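Putative type VI secretion protein (Escherichia coli, PDB 6SK0) forms the trimeric spike at the tip of the type VI secretion system, onto which a phospholipase effector is loaded and by which it is inhibited. Local coordinates at the interface of chains A and B. Residues are numbered along the deposited sequence; one frame, centred on the assembly and turned at random. Chains: chain A/B, Putative type VI secretion protein.

Contact 1: the interface of chains A and B. Residues chain A 716-719; chain B 723-726.
A:Lys718 lies alongside B:Glu726, both side chains pointing the same way, where strand 718-723 of one chain pairs in parallel with the start of strand 726-731 of the other in the VgrG needle. From its base outward, A:Lys718 places CB near the backbone O of B:Glu726 and CG 3.9 Å from B:Glu726 CB. CD and CE then pass the carboxylate oxygen OE1, and the terminal amine NZ of A:Lys718 ends 3.2 Å from B:Glu726 OE1, a salt bridge whose hydrogen bond is weak. The extended lysine chain suits this place because its methylenes run beside the glutamate stem before the charge arrives. B:Glu726 has CG anti to its backbone N (chi1 177°), which sends the stem out beside the lysine; the rotation of the carboxylate (chi3 69°) then brings OE1 to NZ. In the backbone, the parallel pairing is made by A:Val719 N donating to B:Glu726 O at 2.9 Å and by B:Gln725 N donating to A:Gly717 O at 3.0 Å. With no side chain on A:Gly717, the B:Gln725 amide can settle over the backbone, NE2 3.4 Å from A:Gly717 CA. B:Asn724 meets A:Glu716, one residue before A:Gly717, its CB against CA and its ND2 in a weak bond to the backbone O. Small B:Ala723 suits the branched neighbour: its CB meets A:Val719 CG2 at 3.6 Å.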
loop_
_atom_site.group_PDB
_atom_site.type_symbol
_atom_site.label_atom_id
_atom_site.label_comp_id
_atom_site.label_asym_id
_atom_site.label_seq_id
_atom_site.Cartn_x
_atom_site.Cartn_y
_atom_site.Cartn_z
ATOM N N GLU A 716 -34.630 -14.121 -4.354
ATOM C CA GLU A 716 -35.900 -13.427 -4.461
ATOM C C GLU A 716 -36.275 -13.069 -5.886
ATOM O O GLU A 716 -37.372 -12.552 -6.103
ATOM C CB GLU A 716 -35.891 -12.143 -3.612
ATOM C CG GLU A 716 -35.718 -12.373 -2.126
ATOM C CD GLU A 716 -35.710 -11.085 -1.321
ATOM O OE1 GLU A 716 -36.123 -10.035 -1.855
ATOM O OE2 GLU A 716 -35.285 -11.117 -0.149
ATOM N N GLY A 717 -35.414 -13.320 -6.855
ATOM C CA GLY A 717 -35.656 -12.906 -8.216
ATOM C C GLY A 717 -35.534 -14.067 -9.181
ATOM O O GLY A 717 -35.784 -15.215 -8.847
ATOM N N LYS A 718 -35.125 -13.735 -10.393
ATOM C CA LYS A 718 -35.018 -14.688 -11.478
ATOM C C LYS A 718 -33.572 -15.088 -11.715
ATOM O O LYS A 718 -32.640 -14.341 -11.414
ATOM C CB LYS A 718 -35.590 -14.114 -12.770
ATOM C CG LYS A 718 -36.940 -13.491 -12.612
ATOM C CD LYS A 718 -37.415 -12.929 -13.924
ATOM C CE LYS A 718 -38.828 -12.405 -13.820
ATOM N NZ LYS A 718 -39.233 -11.708 -15.074
ATOM N N VAL A 719 -33.404 -16.278 -12.264
ATOM C CA VAL A 719 -32.140 -16.720 -12.822
ATOM C C VAL A 719 -32.342 -16.866 -14.318
ATOM O O VAL A 719 -33.216 -17.615 -14.766
ATOM C CB VAL A 719 -31.660 -18.034 -12.196
ATOM C CG1 VAL A 719 -30.415 -18.508 -12.901
ATOM C CG2 VAL A 719 -31.418 -17.858 -10.721
ATOM N N ALA B 723 -33.889 -20.521 -8.717
ATOM C CA ALA B 723 -34.487 -19.207 -8.781
ATOM C C ALA B 723 -35.702 -19.194 -7.876
ATOM O O ALA B 723 -36.311 -20.231 -7.613
ATOM C CB ALA B 723 -34.881 -18.825 -10.205
ATOM N N ASN B 724 -36.037 -18.013 -7.388
ATOM C CA ASN B 724 -37.227 -17.873 -6.568
ATOM C C ASN B 724 -38.454 -17.615 -7.427
ATOM O O ASN B 724 -39.522 -18.178 -7.183
ATOM C CB ASN B 724 -37.022 -16.748 -5.560
ATOM C CG ASN B 724 -38.253 -16.470 -4.754
ATOM O OD1 ASN B 724 -38.582 -17.205 -3.831
ATOM N ND2 ASN B 724 -38.952 -15.406 -5.102
ATOM N N GLN B 725 -38.314 -16.782 -8.446
ATOM C CA GLN B 725 -39.437 -16.380 -9.272
ATOM C C GLN B 725 -39.504 -17.126 -10.589
ATOM O O GLN B 725 -40.581 -17.561 -10.994
ATOM C CB GLN B 725 -39.365 -14.883 -9.558
ATOM C CG GLN B 725 -39.555 -14.027 -8.338
ATOM C CD GLN B 725 -39.537 -12.561 -8.671
ATOM O OE1 GLN B 725 -40.323 -11.785 -8.138
ATOM N NE2 GLN B 725 -38.638 -12.170 -9.560
ATOM N N GLU B 726 -38.375 -17.287 -11.262
ATOM C CA GLU B 726 -38.395 -17.768 -12.631
ATOM C C GLU B 726 -36.982 -18.155 -13.026
ATOM O O GLU B 726 -36.058 -17.351 -12.897
ATOM C CB GLU B 726 -38.956 -16.681 -13.551
ATOM C CG GLU B 726 -38.981 -16.991 -15.017
ATOM C CD GLU B 726 -39.840 -16.003 -15.794
ATOM O OE1 GLU B 726 -39.444 -14.822 -15.913
ATOM O OE2 GLU B 726 -40.918 -16.396 -16.285
#

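Contact 2: the interface of chains A and B. Residues chain A 630-634; chain B 638-641.
B:Ser638 turns its hydroxyl into the A:Ala630–A:Gly633 turn, while B:Arg640 lies along that turn beside A:Asp632; both residues belong to the intertwined beta-structured needle typical of VgrG spikes. The serine has OG anti to its backbone N (chi1 173°), which aims the oxygen at the partner backbone. B:Ser638 OG donates to A:Ala630 O at 2.8 Å, arriving tilted from the carbonyl plane. Within its own chain B:Ser638 OG accepts B:Arg640 N at 2.9 Å, and A:Gly633 N, also 2.9 Å from this OG, can add a strongly bent hydrogen bond. Serine fits because one small hydroxyl both gives and receives, tying two turns together without bulk. A:Gly633 has a positive phi, easily adopted by a residue without a side chain, and its bare CA packs against B:Ser638 CB and B:Arg640 CB. The backbone sets B:Arg640 CB on the turn, 3.5 Å from A:Gly633 N. With CG anti to the carbonyl carbon (chi1 -63°), B:Arg640 CG comes 3.5 Å from A:Asp632 CA. A bend at chi2 then turns CD and NE alongside A:Asp632, both side chains pointing the same way. Their charged planes stand 60° apart, and B:Arg640 NE is 3.8 Å from A:Asp632 OD1, a long salt bridge in which the guanidinium meets the carboxylate by its near nitrogen and not by a flat two-pronged pairing. Long, flexible arginine suits the spot because its methylenes cover the turn and it brings its charged end near the acid. Beyond this, A:Ile634 N, opening strand 634-638, donates to B:Ala641 O at 3.2 Å.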
loop_
_atom_site.group_PDB
_atom_site.type_symbol
_atom_site.label_atom_id
_atom_site.label_comp_id
_atom_site.label_asym_id
_atom_site.label_seq_id
_atom_site.Cartn_x
_atom_site.Cartn_y
_atom_site.Cartn_z
ATOM N N ALA A 630 10.846 0.424 11.721
ATOM C CA ALA A 630 10.556 0.697 13.098
ATOM C C ALA A 630 10.171 -0.646 13.700
ATOM O O ALA A 630 9.429 -1.409 13.072
ATOM C CB ALA A 630 9.441 1.723 13.292
ATOM N N PRO A 631 10.674 -0.979 14.881
ATOM C CA PRO A 631 10.270 -2.245 15.503
ATOM C C PRO A 631 8.809 -2.281 15.915
ATOM O O PRO A 631 8.223 -3.364 15.963
ATOM C CB PRO A 631 11.208 -2.351 16.711
ATOM C CG PRO A 631 11.676 -0.977 16.953
ATOM C CD PRO A 631 11.734 -0.301 15.636
ATOM N N ASP A 632 8.189 -1.137 16.188
ATOM C CA ASP A 632 6.835 -1.122 16.721
ATOM C C ASP A 632 5.825 -0.507 15.760
ATOM O O ASP A 632 4.793 0.007 16.187
ATOM C CB ASP A 632 6.815 -0.412 18.069
ATOM C CG ASP A 632 7.110 -1.361 19.210
ATOM O OD1 ASP A 632 6.823 -2.564 19.065
ATOM O OD2 ASP A 632 7.653 -0.931 20.237
ATOM N N GLY A 633 6.091 -0.572 14.474
ATOM C CA GLY A 633 5.060 -0.213 13.531
ATOM C C GLY A 633 5.327 1.117 12.861
ATOM O O GLY A 633 5.955 2.019 13.423
ATOM N N ILE A 634 4.827 1.250 11.643
ATOM C CA ILE A 634 5.027 2.447 10.846
ATOM C C ILE A 634 3.669 2.978 10.431
ATOM O O ILE A 634 2.844 2.238 9.885
ATOM C CB ILE A 634 5.914 2.174 9.620
ATOM C CG1 ILE A 634 7.296 1.694 10.066
ATOM C CG2 ILE A 634 6.007 3.416 8.765
ATOM C CD1 ILE A 634 8.262 1.431 8.943
ATOM N N SER B 638 8.337 -3.298 9.195
ATOM C CA SER B 638 8.202 -3.391 10.634
ATOM C C SER B 638 7.760 -4.802 10.960
ATOM O O SER B 638 7.011 -5.415 10.201
ATOM C CB SER B 638 7.192 -2.378 11.177
ATOM O OG SER B 638 6.956 -2.595 12.549
ATOM N N ALA B 639 8.233 -5.316 12.090
ATOM C CA ALA B 639 7.628 -6.529 12.619
ATOM C C ALA B 639 6.169 -6.289 12.969
ATOM O O ALA B 639 5.335 -7.182 12.805
ATOM C CB ALA B 639 8.399 -7.026 13.838
ATOM N N ARG B 640 5.842 -5.083 13.412
ATOM C CA ARG B 640 4.501 -4.728 13.833
ATOM C C ARG B 640 3.697 -4.197 12.653
ATOM O O ARG B 640 4.145 -4.207 11.507
ATOM C CB ARG B 640 4.557 -3.705 14.960
ATOM C CG ARG B 640 5.226 -4.218 16.183
ATOM C CD ARG B 640 4.351 -5.180 16.906
ATOM N NE ARG B 640 5.016 -5.708 18.087
ATOM C CZ ARG B 640 4.396 -6.372 19.052
ATOM N NH1 ARG B 640 3.091 -6.585 18.976
ATOM N NH2 ARG B 640 5.082 -6.822 20.090
ATOM N N ALA B 641 2.508 -3.694 12.944
ATOM C CA ALA B 641 1.583 -3.277 11.907
ATOM C C ALA B 641 2.092 -2.052 11.162
ATOM O O ALA B 641 2.826 -1.223 11.694
ATOM C CB ALA B 641 0.213 -2.985 12.509
#

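The C-alpha centres of contact 1 and contact 2 lie about 50 Å apart along the needle, and they have no residues in common. Each nevertheless uses one short strand twice: 718-723 in contact 1 and 634-638 in contact 2, with its start on chain A and its end on chain B. In both, the chain A segment meets residues about seven or eight positions further along chain B. This recurring offset suggests that the copies wind round one another with a steady stagger, so that the three chains of the assembly are stitched together repeatedly along a rod suited to puncturing.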